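PDB 5XOM: glycosaminoglycan xylosylkinase from Hydra vulgaris, which probably transfers phosphate from ATP to a xylose of the glycosaminoglycan linkage region, as its Fam20 relatives named xylosylkinases do. Local coordinates for residues Q84-Y89 against K95-L100; G91-A96 against G128-N133; V109-R114 against H294-K299; Y115-I120 against T205-L210; H132-A137 against K299-P304. All blocks are in the same frame, centred on the assembly; numbering follows the deposited sequence.

Contact 1. Residues Q84-Y89 against K95-L100; sequences QATTGY and KAMFSL
The A85 methyl lies 3.7 Å from CD1 of the F98 ring and meets it obliquely. This is the tightly packed face of the strand pair. The F98 ring is also stacked on F110 of the next strand, and A85 also touches L172 of helix 170-173. Between the two strands the backbone bonds are short, T86 N to M97 O 3.0 Å and M97 N to T86 O 2.8 Å. The strand axes run 4.7 Å apart at 168°, so the strands are antiparallel. Beyond the last paired residue T87 adds a side-chain bond. Its hydroxyl stands trans to the backbone N (chi1 -165°), which brings OG1 to 2.7 Å from K95 O, nearly in line with the C=O bond.

The other face is looser. T86 CG2 and M97 CB are 4.1 Å apart, and the two side chains cross at a slant. Both residues are partly exposed. CB and CG of Q84 pass over S99, with Q84 CB 3.8 Å from S99 OG, and its exposed amide then leads away. S99 OG is turned to other use, since it bonds N107. Strands 82-86 and 96-100 form an antiparallel beta hairpin at the edge of the five-stranded sheet, probably the counterpart of the first two strands of a protein kinase N-lobe.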
# COMPACT_ATOMS: atom_id res chain seq x y z
N GLN A 84 8.90 13.98 -25.80
CA GLN A 84 8.68 13.60 -27.19
C GLN A 84 7.18 13.44 -27.40
O GLN A 84 6.44 13.14 -26.47
CB GLN A 84 9.38 12.28 -27.57
CG GLN A 84 10.83 12.15 -27.15
CD GLN A 84 11.75 13.05 -27.94
OE1 GLN A 84 11.37 13.58 -28.99
NE2 GLN A 84 12.97 13.23 -27.45
N ALA A 85 6.75 13.62 -28.65
CA ALA A 85 5.35 13.41 -29.02
C ALA A 85 5.27 12.91 -30.45
O ALA A 85 5.96 13.43 -31.33
CB ALA A 85 4.53 14.70 -28.86
N THR A 86 4.44 11.90 -30.68
CA THR A 86 4.24 11.37 -32.03
C THR A 86 2.85 10.78 -32.16
O THR A 86 2.02 10.85 -31.25
CB THR A 86 5.31 10.32 -32.37
OG1 THR A 86 5.15 9.92 -33.74
CG2 THR A 86 5.19 9.11 -31.47
N THR A 87 2.59 10.20 -33.33
CA THR A 87 1.31 9.58 -33.65
C THR A 87 1.56 8.53 -34.72
O THR A 87 2.58 8.56 -35.42
CB THR A 87 0.29 10.62 -34.12
OG1 THR A 87 -1.02 10.05 -34.08
CG2 THR A 87 0.60 11.08 -35.54
N GLY A 88 0.63 7.58 -34.86
CA GLY A 88 0.84 6.41 -35.68
C GLY A 88 -0.17 6.25 -36.81
O GLY A 88 -1.24 6.86 -36.83
N TYR A 89 0.19 5.37 -37.75
CA TYR A 89 -0.68 5.03 -38.87
C TYR A 89 -1.65 3.91 -38.53
O TYR A 89 -2.68 3.77 -39.19
CB TYR A 89 0.14 4.62 -40.10
CG TYR A 89 0.88 5.75 -40.79
CD1 TYR A 89 0.27 6.50 -41.79
CD2 TYR A 89 2.20 6.04 -40.48
CE1 TYR A 89 0.94 7.53 -42.44
CE2 TYR A 89 2.89 7.06 -41.12
CZ TYR A 89 2.25 7.80 -42.10
OH TYR A 89 2.93 8.82 -42.73
N LYS A 95 -5.21 9.63 -31.76
CA LYS A 95 -4.53 9.74 -30.47
C LYS A 95 -3.09 10.16 -30.74
O LYS A 95 -2.65 10.24 -31.88
CB LYS A 95 -4.59 8.43 -29.69
CG LYS A 95 -3.80 7.30 -30.34
CD LYS A 95 -4.18 5.96 -29.72
CE LYS A 95 -3.44 4.80 -30.37
NZ LYS A 95 -3.88 3.49 -29.80
N ALA A 96 -2.36 10.41 -29.66
CA ALA A 96 -0.94 10.71 -29.72
C ALA A 96 -0.22 9.87 -28.67
O ALA A 96 -0.84 9.26 -27.80
CB ALA A 96 -0.67 12.21 -29.50
N MET A 97 1.10 9.84 -28.77
CA MET A 97 1.93 9.14 -27.79
C MET A 97 2.93 10.15 -27.24
O MET A 97 3.64 10.81 -28.01
CB MET A 97 2.60 7.93 -28.46
CG MET A 97 3.35 6.96 -27.55
SD MET A 97 4.73 7.62 -26.60
CE MET A 97 6.10 7.30 -27.68
N PHE A 98 2.96 10.32 -25.92
CA PHE A 98 3.88 11.23 -25.25
C PHE A 98 4.93 10.45 -24.47
O PHE A 98 4.62 9.45 -23.82
CB PHE A 98 3.15 12.16 -24.27
CG PHE A 98 2.19 13.11 -24.92
CD1 PHE A 98 2.26 13.40 -26.27
CD2 PHE A 98 1.22 13.75 -24.15
CE1 PHE A 98 1.37 14.30 -26.86
CE2 PHE A 98 0.33 14.65 -24.73
CZ PHE A 98 0.40 14.92 -26.08
N SER A 99 6.17 10.91 -24.53
CA SER A 99 7.23 10.44 -23.66
C SER A 99 7.36 11.40 -22.48
O SER A 99 7.62 12.58 -22.69
CB SER A 99 8.55 10.34 -24.41
OG SER A 99 8.47 9.33 -25.39
N LEU A 100 7.16 10.90 -21.27
CA LEU A 100 7.30 11.73 -20.08
C LEU A 100 8.67 11.56 -19.45
O LEU A 100 9.24 10.46 -19.41
CB LEU A 100 6.22 11.42 -19.04
CG LEU A 100 4.79 11.42 -19.59
CD1 LEU A 100 3.83 10.94 -18.51
CD2 LEU A 100 4.41 12.79 -20.15

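Contact 2. Residues G91-A96 against G128-N133; sequences GTQLKA and GYDRHN
The backbone N-H of D130 points to Q93 OE1, with D130 N 3.2 Å from that oxygen and an angle of 151° at the hydrogen. It is the single hydrogen bond between the two segments. The donor sits well above the plane of the Q93 carboxamide, so no lone pair is squarely used. Q93 comes to this place by a bend. Its CG lies trans to the carbonyl carbon and the chain bends at chi2 (-58°), which lays the amide beside D130. Amide and carboxylate planes are 23° apart. Q93 CG is 3.5 Å from D130 OD1, and Q93 OE1 is 3.6 Å from Y129 CA. The amide nitrogen is turned back to its own segment, where Q93 NE2 makes a weak bond to T92 OG1. D130 OD2 has its salt bridge elsewhere, with K111. Next in the chain, R131 NH1 binds Y129 O at 2.7 Å and also reaches E127 O, which helps hold the chain just before the helix. With an alanine at Q93, the D130 N-H would probably lose its partner in 91-96, and a gap would be likely to open beside the carboxylate. R131 holds the N-cap position of helix 132-144. The pairing joins the loop of the first hairpin, probably placed like the glycine-rich loop of protein kinases, to the approach to a helix that is probably the counterpart of their helix C.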
# COMPACT_ATOMS: atom_id res chain seq x y z
N GLY A 91 -4.38 1.68 -36.30
CA GLY A 91 -5.52 1.93 -35.46
C GLY A 91 -6.62 2.69 -36.16
O GLY A 91 -6.49 3.15 -37.30
N THR A 92 -7.73 2.81 -35.45
CA THR A 92 -8.94 3.46 -35.94
C THR A 92 -9.17 4.83 -35.34
O THR A 92 -9.97 5.60 -35.88
CB THR A 92 -10.15 2.58 -35.62
OG1 THR A 92 -11.36 3.33 -35.78
CG2 THR A 92 -10.05 2.07 -34.18
N GLN A 93 -8.49 5.15 -34.24
CA GLN A 93 -8.82 6.30 -33.41
C GLN A 93 -7.70 7.33 -33.41
O GLN A 93 -6.52 6.97 -33.43
CB GLN A 93 -9.13 5.85 -31.99
CG GLN A 93 -10.38 4.99 -31.91
CD GLN A 93 -11.60 5.70 -32.46
OE1 GLN A 93 -11.88 6.85 -32.11
NE2 GLN A 93 -12.34 5.02 -33.34
N LEU A 94 -8.07 8.60 -33.38
CA LEU A 94 -7.07 9.66 -33.30
C LEU A 94 -6.53 9.72 -31.88
O LEU A 94 -7.29 9.80 -30.91
CB LEU A 94 -7.68 11.00 -33.70
CG LEU A 94 -6.79 12.22 -33.50
CD1 LEU A 94 -5.47 12.02 -34.24
CD2 LEU A 94 -7.49 13.47 -34.02
N LYS A 95 -5.21 9.63 -31.76
CA LYS A 95 -4.53 9.74 -30.47
C LYS A 95 -3.09 10.16 -30.74
O LYS A 95 -2.65 10.24 -31.88
CB LYS A 95 -4.59 8.43 -29.69
CG LYS A 95 -3.80 7.30 -30.34
CD LYS A 95 -4.18 5.96 -29.72
CE LYS A 95 -3.44 4.80 -30.37
NZ LYS A 95 -3.88 3.49 -29.80
N ALA A 96 -2.36 10.41 -29.66
CA ALA A 96 -0.94 10.71 -29.72
C ALA A 96 -0.22 9.87 -28.67
O ALA A 96 -0.84 9.26 -27.80
CB ALA A 96 -0.67 12.21 -29.50
N GLY A 128 -18.92 6.28 -32.64
CA GLY A 128 -18.28 7.53 -32.25
C GLY A 128 -16.79 7.40 -31.97
O GLY A 128 -16.17 6.34 -32.10
N TYR A 129 -16.21 8.54 -31.59
CA TYR A 129 -14.82 8.64 -31.20
C TYR A 129 -14.61 8.12 -29.78
O TYR A 129 -15.54 8.04 -28.98
CB TYR A 129 -14.33 10.09 -31.23
CG TYR A 129 -14.65 10.84 -32.50
CD1 TYR A 129 -14.31 10.32 -33.73
CD2 TYR A 129 -15.29 12.05 -32.47
CE1 TYR A 129 -14.59 11.00 -34.89
CE2 TYR A 129 -15.59 12.73 -33.63
CZ TYR A 129 -15.23 12.20 -34.84
OH TYR A 129 -15.52 12.88 -36.00
N ASP A 130 -13.35 7.80 -29.48
CA ASP A 130 -12.95 7.54 -28.10
C ASP A 130 -13.28 8.74 -27.21
O ASP A 130 -12.97 9.88 -27.57
CB ASP A 130 -11.45 7.25 -28.06
CG ASP A 130 -11.11 5.82 -28.40
OD1 ASP A 130 -12.02 5.09 -28.84
OD2 ASP A 130 -9.92 5.43 -28.27
N ARG A 131 -13.89 8.48 -26.05
CA ARG A 131 -14.16 9.52 -25.05
C ARG A 131 -13.04 9.53 -24.02
O ARG A 131 -12.84 8.55 -23.29
CB ARG A 131 -15.50 9.31 -24.35
CG ARG A 131 -16.73 9.81 -25.11
CD ARG A 131 -17.01 8.98 -26.35
NE ARG A 131 -17.71 7.77 -25.99
CZ ARG A 131 -18.10 6.85 -26.85
NH1 ARG A 131 -17.87 6.98 -28.16
NH2 ARG A 131 -18.74 5.77 -26.42
N HIS A 132 -12.31 10.64 -23.96
CA HIS A 132 -11.19 10.75 -23.03
C HIS A 132 -11.65 10.62 -21.58
O HIS A 132 -10.96 10.03 -20.75
CB HIS A 132 -10.47 12.08 -23.24
CG HIS A 132 -11.21 13.25 -22.68
ND1 HIS A 132 -12.48 13.59 -23.10
CD2 HIS A 132 -10.88 14.15 -21.72
CE1 HIS A 132 -12.89 14.66 -22.44
NE2 HIS A 132 -11.94 15.02 -21.59
N ASN A 133 -12.81 11.20 -21.25
CA ASN A 133 -13.28 11.16 -19.88
C ASN A 133 -13.74 9.77 -19.49
O ASN A 133 -13.75 9.44 -18.30
CB ASN A 133 -14.41 12.17 -19.66
CG ASN A 133 -15.64 11.85 -20.50
OD1 ASN A 133 -15.54 11.60 -21.70
ND2 ASN A 133 -16.81 11.83 -19.86

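Contact 3. Residues V109-R114 against H294-K299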
# COMPACT_ATOMS: atom_id res chain seq x y z
N VAL A 109 -0.23 6.96 -23.71
CA VAL A 109 -1.18 7.29 -24.77
C VAL A 109 -1.91 8.57 -24.37
O VAL A 109 -2.29 8.74 -23.21
CB VAL A 109 -2.17 6.13 -24.99
CG1 VAL A 109 -3.24 6.51 -26.01
CG2 VAL A 109 -1.43 4.86 -25.40
N PHE A 110 -2.10 9.48 -25.33
CA PHE A 110 -2.87 10.70 -25.10
C PHE A 110 -4.14 10.67 -25.93
O PHE A 110 -4.08 10.63 -27.17
CB PHE A 110 -2.05 11.95 -25.43
CG PHE A 110 -2.85 13.22 -25.30
CD1 PHE A 110 -3.24 13.67 -24.04
CD2 PHE A 110 -3.21 13.96 -26.41
CE1 PHE A 110 -3.98 14.83 -23.91
CE2 PHE A 110 -3.94 15.13 -26.28
CZ PHE A 110 -4.33 15.57 -25.03
N LYS A 111 -5.28 10.68 -25.26
CA LYS A 111 -6.59 10.70 -25.90
C LYS A 111 -7.23 12.07 -25.74
O LYS A 111 -7.61 12.44 -24.62
CB LYS A 111 -7.49 9.62 -25.32
CG LYS A 111 -6.87 8.25 -25.47
CD LYS A 111 -7.91 7.19 -25.69
CE LYS A 111 -7.23 5.87 -25.97
NZ LYS A 111 -8.17 4.74 -25.86
N PRO A 112 -7.34 12.86 -26.81
CA PRO A 112 -7.91 14.20 -26.68
C PRO A 112 -9.42 14.17 -26.49
O PRO A 112 -10.10 13.23 -26.89
CB PRO A 112 -7.53 14.88 -28.01
CG PRO A 112 -7.35 13.75 -28.96
CD PRO A 112 -6.83 12.59 -28.16
N LYS A 113 -9.93 15.22 -25.85
CA LYS A 113 -11.37 15.46 -25.80
C LYS A 113 -11.96 15.61 -27.20
O LYS A 113 -11.40 16.31 -28.05
CB LYS A 113 -11.64 16.72 -24.98
CG LYS A 113 -13.07 17.21 -25.03
CD LYS A 113 -13.22 18.51 -24.27
CE LYS A 113 -14.38 19.31 -24.82
NZ LYS A 113 -15.52 19.42 -23.90
N ARG A 114 -13.09 14.93 -27.43
CA ARG A 114 -13.78 14.98 -28.71
C ARG A 114 -15.25 15.38 -28.60
O ARG A 114 -15.86 15.68 -29.63
CB ARG A 114 -13.70 13.62 -29.42
CG ARG A 114 -12.32 13.01 -29.43
CD ARG A 114 -11.37 13.81 -30.29
NE ARG A 114 -11.97 14.15 -31.57
CZ ARG A 114 -11.79 13.44 -32.68
NH1 ARG A 114 -11.04 12.35 -32.66
NH2 ARG A 114 -12.37 13.82 -33.80
N HIS A 294 -8.09 -4.59 -18.71
CA HIS A 294 -9.05 -3.57 -19.14
C HIS A 294 -8.27 -2.43 -19.79
O HIS A 294 -8.06 -1.35 -19.23
CB HIS A 294 -9.89 -3.09 -17.97
CG HIS A 294 -10.74 -4.20 -17.37
ND1 HIS A 294 -11.23 -4.13 -16.06
CD2 HIS A 294 -11.17 -5.37 -17.90
CE1 HIS A 294 -11.92 -5.22 -15.83
NE2 HIS A 294 -11.90 -5.98 -16.93
N LEU A 295 -7.84 -2.69 -21.02
CA LEU A 295 -7.04 -1.74 -21.79
C LEU A 295 -7.89 -1.20 -22.94
O LEU A 295 -8.65 -1.95 -23.58
CB LEU A 295 -5.77 -2.43 -22.29
CG LEU A 295 -4.82 -1.66 -23.20
CD1 LEU A 295 -4.33 -0.45 -22.43
CD2 LEU A 295 -3.65 -2.56 -23.56
N ASP A 296 -7.80 0.11 -23.16
CA ASP A 296 -8.64 0.85 -24.11
C ASP A 296 -10.12 0.72 -23.75
O ASP A 296 -10.85 -0.08 -24.34
CB ASP A 296 -8.40 0.37 -25.55
CG ASP A 296 -9.14 1.23 -26.58
OD1 ASP A 296 -8.85 1.07 -27.79
OD2 ASP A 296 -9.99 2.07 -26.21
N ASN A 297 -10.57 1.52 -22.79
CA ASN A 297 -11.95 1.50 -22.33
C ASN A 297 -12.72 2.74 -22.77
O ASN A 297 -13.75 3.07 -22.17
CB ASN A 297 -12.00 1.35 -20.81
CG ASN A 297 -11.12 0.23 -20.30
OD1 ASN A 297 -11.18 -0.90 -20.80
ND2 ASN A 297 -10.28 0.52 -19.31
N ALA A 298 -12.23 3.44 -23.80
CA ALA A 298 -12.71 4.79 -24.11
C ALA A 298 -14.01 4.82 -24.89
O ALA A 298 -14.65 5.88 -24.94
CB ALA A 298 -11.65 5.56 -24.90
N LYS A 299 -14.44 3.71 -25.48
CA LYS A 299 -15.70 3.73 -26.23
C LYS A 299 -16.84 3.34 -25.30
O LYS A 299 -17.54 2.34 -25.46
CB LYS A 299 -15.61 2.82 -27.45
CG LYS A 299 -16.60 3.22 -28.54
CD LYS A 299 -15.99 4.18 -29.54
CE LYS A 299 -15.00 3.46 -30.43
NZ LYS A 299 -15.71 2.42 -31.22
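K111 of strand 106-112 reaches D296 through its ammonium group. Taken in order along the strand, F110 comes just before it and packs within the sheet, on M206 and L210. P112 N lies over one face of the F110 ring.

K111 follows and points toward the loop. Its CG is trans to the carbonyl carbon and the chain is bent at chi2 (-146°). From there it runs straight, and NZ arrives 3.3 Å from D296 OD2 in a long salt bridge. The two side chains cross at about a right angle. The A298 methyl (CB) lies beside the lysine end, 3.7 Å from K111 NZ and 4.2 Å from K111 CD. The main partner of NZ is E135 OE2 of helix 132-144, and D130 OD2 makes a further salt bridge. Three carboxylates thus surround one buried ammonium group. K111 and E135 probably correspond to the strand lysine and helix C glutamate pair of the protein kinase fold, and D296 probably stands where kinases carry the aspartate of their DFG motif.

After K111, P112 packs on M206 and A199. Across the contact, the loop is shaped by N297, whose ND2 gives a hydrogen bond to H294 O at 2.9 Å, from well above that carbonyl plane. The N-H of N297 goes to E135 OE1, which ties the loop to helix 132-144.

Contact 4. Residues Y115-I120 against T205-L210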
# COMPACT_ATOMS: atom_id res chain seq x y z
N TYR A 115 -15.83 15.36 -27.41
CA TYR A 115 -17.25 15.62 -27.21
C TYR A 115 -17.43 16.45 -25.95
O TYR A 115 -16.57 16.48 -25.07
CB TYR A 115 -18.07 14.33 -27.04
CG TYR A 115 -18.08 13.36 -28.19
CD1 TYR A 115 -18.77 13.64 -29.36
CD2 TYR A 115 -17.43 12.15 -28.10
CE1 TYR A 115 -18.80 12.73 -30.41
CE2 TYR A 115 -17.44 11.24 -29.14
CZ TYR A 115 -18.13 11.53 -30.29
OH TYR A 115 -18.15 10.63 -31.33
N SER A 116 -18.58 17.11 -25.87
CA SER A 116 -19.01 17.67 -24.60
C SER A 116 -19.35 16.56 -23.61
O SER A 116 -19.66 15.42 -24.00
CB SER A 116 -20.25 18.55 -24.78
OG SER A 116 -20.01 19.58 -25.72
N ARG A 117 -19.35 16.90 -22.32
CA ARG A 117 -19.67 15.91 -21.30
C ARG A 117 -21.09 15.40 -21.43
O ARG A 117 -21.37 14.25 -21.07
CB ARG A 117 -19.52 16.51 -19.90
CG ARG A 117 -18.10 16.80 -19.51
CD ARG A 117 -17.31 15.50 -19.19
NE ARG A 117 -16.10 15.86 -18.46
CZ ARG A 117 -15.01 16.31 -19.06
NH1 ARG A 117 -14.95 16.43 -20.38
NH2 ARG A 117 -13.96 16.64 -18.33
N ASN A 118 -22.00 16.21 -21.97
CA ASN A 118 -23.40 15.83 -22.03
C ASN A 118 -23.82 15.35 -23.41
O ASN A 118 -25.02 15.21 -23.66
CB ASN A 118 -24.28 16.99 -21.57
CG ASN A 118 -24.18 18.19 -22.48
OD1 ASN A 118 -23.27 18.29 -23.31
ND2 ASN A 118 -25.12 19.11 -22.34
N LYS A 119 -22.87 15.07 -24.30
CA LYS A 119 -23.23 14.52 -25.60
C LYS A 119 -23.89 13.15 -25.45
O LYS A 119 -23.40 12.29 -24.72
CB LYS A 119 -21.98 14.38 -26.48
CG LYS A 119 -22.28 13.88 -27.89
CD LYS A 119 -23.13 14.90 -28.64
CE LYS A 119 -23.03 14.77 -30.15
NZ LYS A 119 -23.90 13.70 -30.71
N ILE A 120 -24.99 12.95 -26.17
CA ILE A 120 -25.67 11.67 -26.25
C ILE A 120 -25.27 11.05 -27.58
O ILE A 120 -25.55 11.63 -28.64
CB ILE A 120 -27.20 11.82 -26.17
CG1 ILE A 120 -27.66 12.57 -24.91
CG2 ILE A 120 -27.87 10.47 -26.19
CD1 ILE A 120 -27.04 12.11 -23.62
N THR A 205 -4.98 25.23 -25.54
CA THR A 205 -5.04 24.33 -24.39
C THR A 205 -5.96 23.16 -24.71
O THR A 205 -7.17 23.35 -24.88
CB THR A 205 -5.50 25.07 -23.14
OG1 THR A 205 -4.61 26.17 -22.90
CG2 THR A 205 -5.51 24.15 -21.92
N MET A 206 -5.41 21.95 -24.79
CA MET A 206 -6.19 20.79 -25.16
C MET A 206 -6.36 19.86 -23.97
O MET A 206 -5.38 19.39 -23.39
CB MET A 206 -5.57 20.06 -26.35
CG MET A 206 -6.31 18.79 -26.75
SD MET A 206 -5.43 17.87 -28.01
CE MET A 206 -6.18 18.51 -29.48
N GLU A 207 -7.62 19.60 -23.62
CA GLU A 207 -7.98 18.65 -22.58
C GLU A 207 -7.90 17.23 -23.12
O GLU A 207 -8.30 16.96 -24.26
CB GLU A 207 -9.40 18.96 -22.09
CG GLU A 207 -9.95 18.04 -21.02
CD GLU A 207 -11.42 18.32 -20.71
OE1 GLU A 207 -12.15 17.36 -20.39
OE2 GLU A 207 -11.85 19.49 -20.80
N GLY A 208 -7.40 16.31 -22.30
CA GLY A 208 -7.37 14.92 -22.70
C GLY A 208 -7.02 14.02 -21.53
O GLY A 208 -6.90 14.46 -20.39
N ALA A 209 -6.87 12.73 -21.84
CA ALA A 209 -6.53 11.71 -20.87
C ALA A 209 -5.20 11.07 -21.25
O ALA A 209 -4.93 10.83 -22.43
CB ALA A 209 -7.62 10.63 -20.79
N LEU A 210 -4.36 10.81 -20.25
CA LEU A 210 -3.09 10.11 -20.42
C LEU A 210 -3.22 8.71 -19.82
O LEU A 210 -3.66 8.57 -18.67
CB LEU A 210 -1.95 10.87 -19.75
CG LEU A 210 -1.32 12.10 -20.43
CD1 LEU A 210 -2.32 13.20 -20.66
CD2 LEU A 210 -0.18 12.63 -19.57
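R117 reaches E207 with the last atoms of its side chain. CB, CG and CD act as a spacer and approach nothing in 205-210. The chain bends at chi2 (-74°) and runs on past H132. NE turns to another part of the chain and bonds P354 O. CZ lies 3.3 Å from E207 OE1. NH2 comes to 2.8 Å from E207 OE1 and NH1 to 3.0 Å from the same oxygen, so both terminal nitrogens hold one atom end-on. That oxygen lies in the guanidinium plane, while the carboxylate is turned 82° against it. NH1 meets the syn lone pair of E207 OE1, and NH2 comes on the syn side but out of the carboxylate plane. NH2 also makes a weak bond to I352 O.

E207 stands on strand 205-212 of the five-stranded sheet, probably that of the kinase N-lobe. R117 sits in a type I beta turn from S116 to K119, closed by K119 N to S116 O at 3.2 Å. The salt bridge ties this loop to the sheet. The strongest partner of E207 OE1 is H132 NE2 of helix 132-144. A leucine in place of R117 would probably leave E207 with H132 but without its arginine mate, and take this donor from P354 O. E207 itself meets R117 from the opposite direction, on an extended chain.

Contact 5. Residues H132-A137 against K299-P304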
# COMPACT_ATOMS: atom_id res chain seq x y z
N HIS A 132 -12.31 10.64 -23.96
CA HIS A 132 -11.19 10.75 -23.03
C HIS A 132 -11.65 10.62 -21.58
O HIS A 132 -10.96 10.03 -20.75
CB HIS A 132 -10.47 12.08 -23.24
CG HIS A 132 -11.21 13.25 -22.68
ND1 HIS A 132 -12.48 13.59 -23.10
CD2 HIS A 132 -10.88 14.15 -21.72
CE1 HIS A 132 -12.89 14.66 -22.44
NE2 HIS A 132 -11.94 15.02 -21.59
N ASN A 133 -12.81 11.20 -21.25
CA ASN A 133 -13.28 11.16 -19.88
C ASN A 133 -13.74 9.77 -19.49
O ASN A 133 -13.75 9.44 -18.30
CB ASN A 133 -14.41 12.17 -19.66
CG ASN A 133 -15.64 11.85 -20.50
OD1 ASN A 133 -15.54 11.60 -21.70
ND2 ASN A 133 -16.81 11.83 -19.86
N ALA A 134 -14.10 8.95 -20.48
CA ALA A 134 -14.49 7.57 -20.20
C ALA A 134 -13.29 6.75 -19.72
O ALA A 134 -13.44 5.90 -18.84
CB ALA A 134 -15.10 6.94 -21.45
N GLU A 135 -12.10 7.00 -20.29
CA GLU A 135 -10.91 6.30 -19.82
C GLU A 135 -10.65 6.59 -18.35
O GLU A 135 -10.29 5.69 -17.59
CB GLU A 135 -9.68 6.69 -20.66
CG GLU A 135 -9.67 6.18 -22.10
CD GLU A 135 -9.23 4.71 -22.24
OE1 GLU A 135 -9.21 3.95 -21.25
OE2 GLU A 135 -8.89 4.32 -23.38
N ILE A 136 -10.80 7.85 -17.94
CA ILE A 136 -10.59 8.22 -16.54
C ILE A 136 -11.61 7.52 -15.65
O ILE A 136 -11.25 6.92 -14.63
CB ILE A 136 -10.66 9.75 -16.38
CG1 ILE A 136 -9.56 10.41 -17.21
CG2 ILE A 136 -10.52 10.14 -14.92
CD1 ILE A 136 -9.77 11.88 -17.42
N ALA A 137 -12.89 7.59 -16.02
CA ALA A 137 -13.92 6.98 -15.20
C ALA A 137 -13.76 5.46 -15.14
O ALA A 137 -13.92 4.86 -14.08
CB ALA A 137 -15.30 7.36 -15.72
N LYS A 299 -14.44 3.71 -25.48
CA LYS A 299 -15.70 3.73 -26.23
C LYS A 299 -16.84 3.34 -25.30
O LYS A 299 -17.54 2.34 -25.46
CB LYS A 299 -15.61 2.82 -27.45
CG LYS A 299 -16.60 3.22 -28.54
CD LYS A 299 -15.99 4.18 -29.54
CE LYS A 299 -15.00 3.46 -30.43
NZ LYS A 299 -15.71 2.42 -31.22
N SER A 300 -17.02 4.20 -24.31
CA SER A 300 -17.97 3.96 -23.25
C SER A 300 -18.54 5.30 -22.81
O SER A 300 -18.11 6.36 -23.29
CB SER A 300 -17.31 3.18 -22.10
OG SER A 300 -16.18 3.87 -21.60
N PHE A 301 -19.52 5.25 -21.92
CA PHE A 301 -20.25 6.44 -21.45
C PHE A 301 -20.66 7.32 -22.63
O PHE A 301 -20.48 8.54 -22.62
CB PHE A 301 -19.42 7.22 -20.43
CG PHE A 301 -19.13 6.44 -19.17
CD1 PHE A 301 -20.12 6.25 -18.21
CD2 PHE A 301 -17.87 5.91 -18.93
CE1 PHE A 301 -19.86 5.53 -17.04
CE2 PHE A 301 -17.59 5.19 -17.77
CZ PHE A 301 -18.60 4.99 -16.82
N GLY A 302 -21.22 6.68 -23.67
CA GLY A 302 -21.74 7.40 -24.81
C GLY A 302 -23.21 7.76 -24.66
O GLY A 302 -23.64 8.78 -25.21
N ASN A 303 -23.98 6.97 -23.91
CA ASN A 303 -25.40 7.26 -23.74
C ASN A 303 -25.85 6.80 -22.36
O ASN A 303 -25.88 5.60 -22.07
CB ASN A 303 -26.26 6.61 -24.83
CG ASN A 303 -27.76 6.92 -24.69
OD1 ASN A 303 -28.26 7.30 -23.62
ND2 ASN A 303 -28.45 6.87 -25.82
N PRO A 304 -26.22 7.72 -21.47
CA PRO A 304 -26.58 7.35 -20.10
C PRO A 304 -27.98 6.77 -19.96
O PRO A 304 -28.36 6.38 -18.85
CB PRO A 304 -26.47 8.69 -19.36
CG PRO A 304 -26.88 9.69 -20.40
CD PRO A 304 -26.34 9.17 -21.70
O HOH W 1 -19.44 11.11 -21.36
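The apolar part of the contact is F301 against two alanines of helix 132-144. The A134 methyl (CB) lies at the ring edge, close to the ring plane, 3.9 Å from F301 CD2. One turn on, the A137 methyl (CB) comes obliquely to F301 CE2 at 3.8 Å. The two small residues are three positions apart, so both face the loop and the ring can come close to the helix. CG of F301 is trans to its carbonyl carbon (chi1 -63°), and this turns the ring toward the helix. The backbone of F301 is in the left-handed region. I273 of helix 259-273 also touches the F301 side chain.

The helix probably corresponds to helix C of protein kinases, and the loop follows D296, the probable counterpart of the DFG aspartate. The contact thus sets that helix against the stretch leading out of the presumed active site.

Van der Waals contact with a polar group is made at S300. Its OG lies 3.3 Å from A134 CB, and its carbonyl O is 3.6 Å from the same methyl. Both oxygens have their own partners. S300 OG is hydrogen-bonded with N297 O, and S300 O accepts from R131 NE.

Polar linkage between the segments goes through a water. N133 ND2 gives a hydrogen bond to it at 3.1 Å, and the water gives one to F301 O at 3.0 Å. N133 ND2 also bonds I355 O, so the amide serves two acceptors.

Contacts 3 and 5 are buried near the middle of the chain, contacts 1 and 2 are partly buried, and contact 4 lies at the surface. Contacts 1, 3 and 4 all reach the same sheet, at strands 96-100, 106-112 and 205-212. Helix 132-144 is used by contacts 2 and 5. Backbone bonding dominates contact 1, a single amide bond contact 2, charge contacts 3 and 4, and apolar packing with one water contact 5. The buried charge of contact 3 is shared with contacts 2 and 5 through D130 and E135. H132 joins contacts 2 and 5 to contact 4 by its bond to E207.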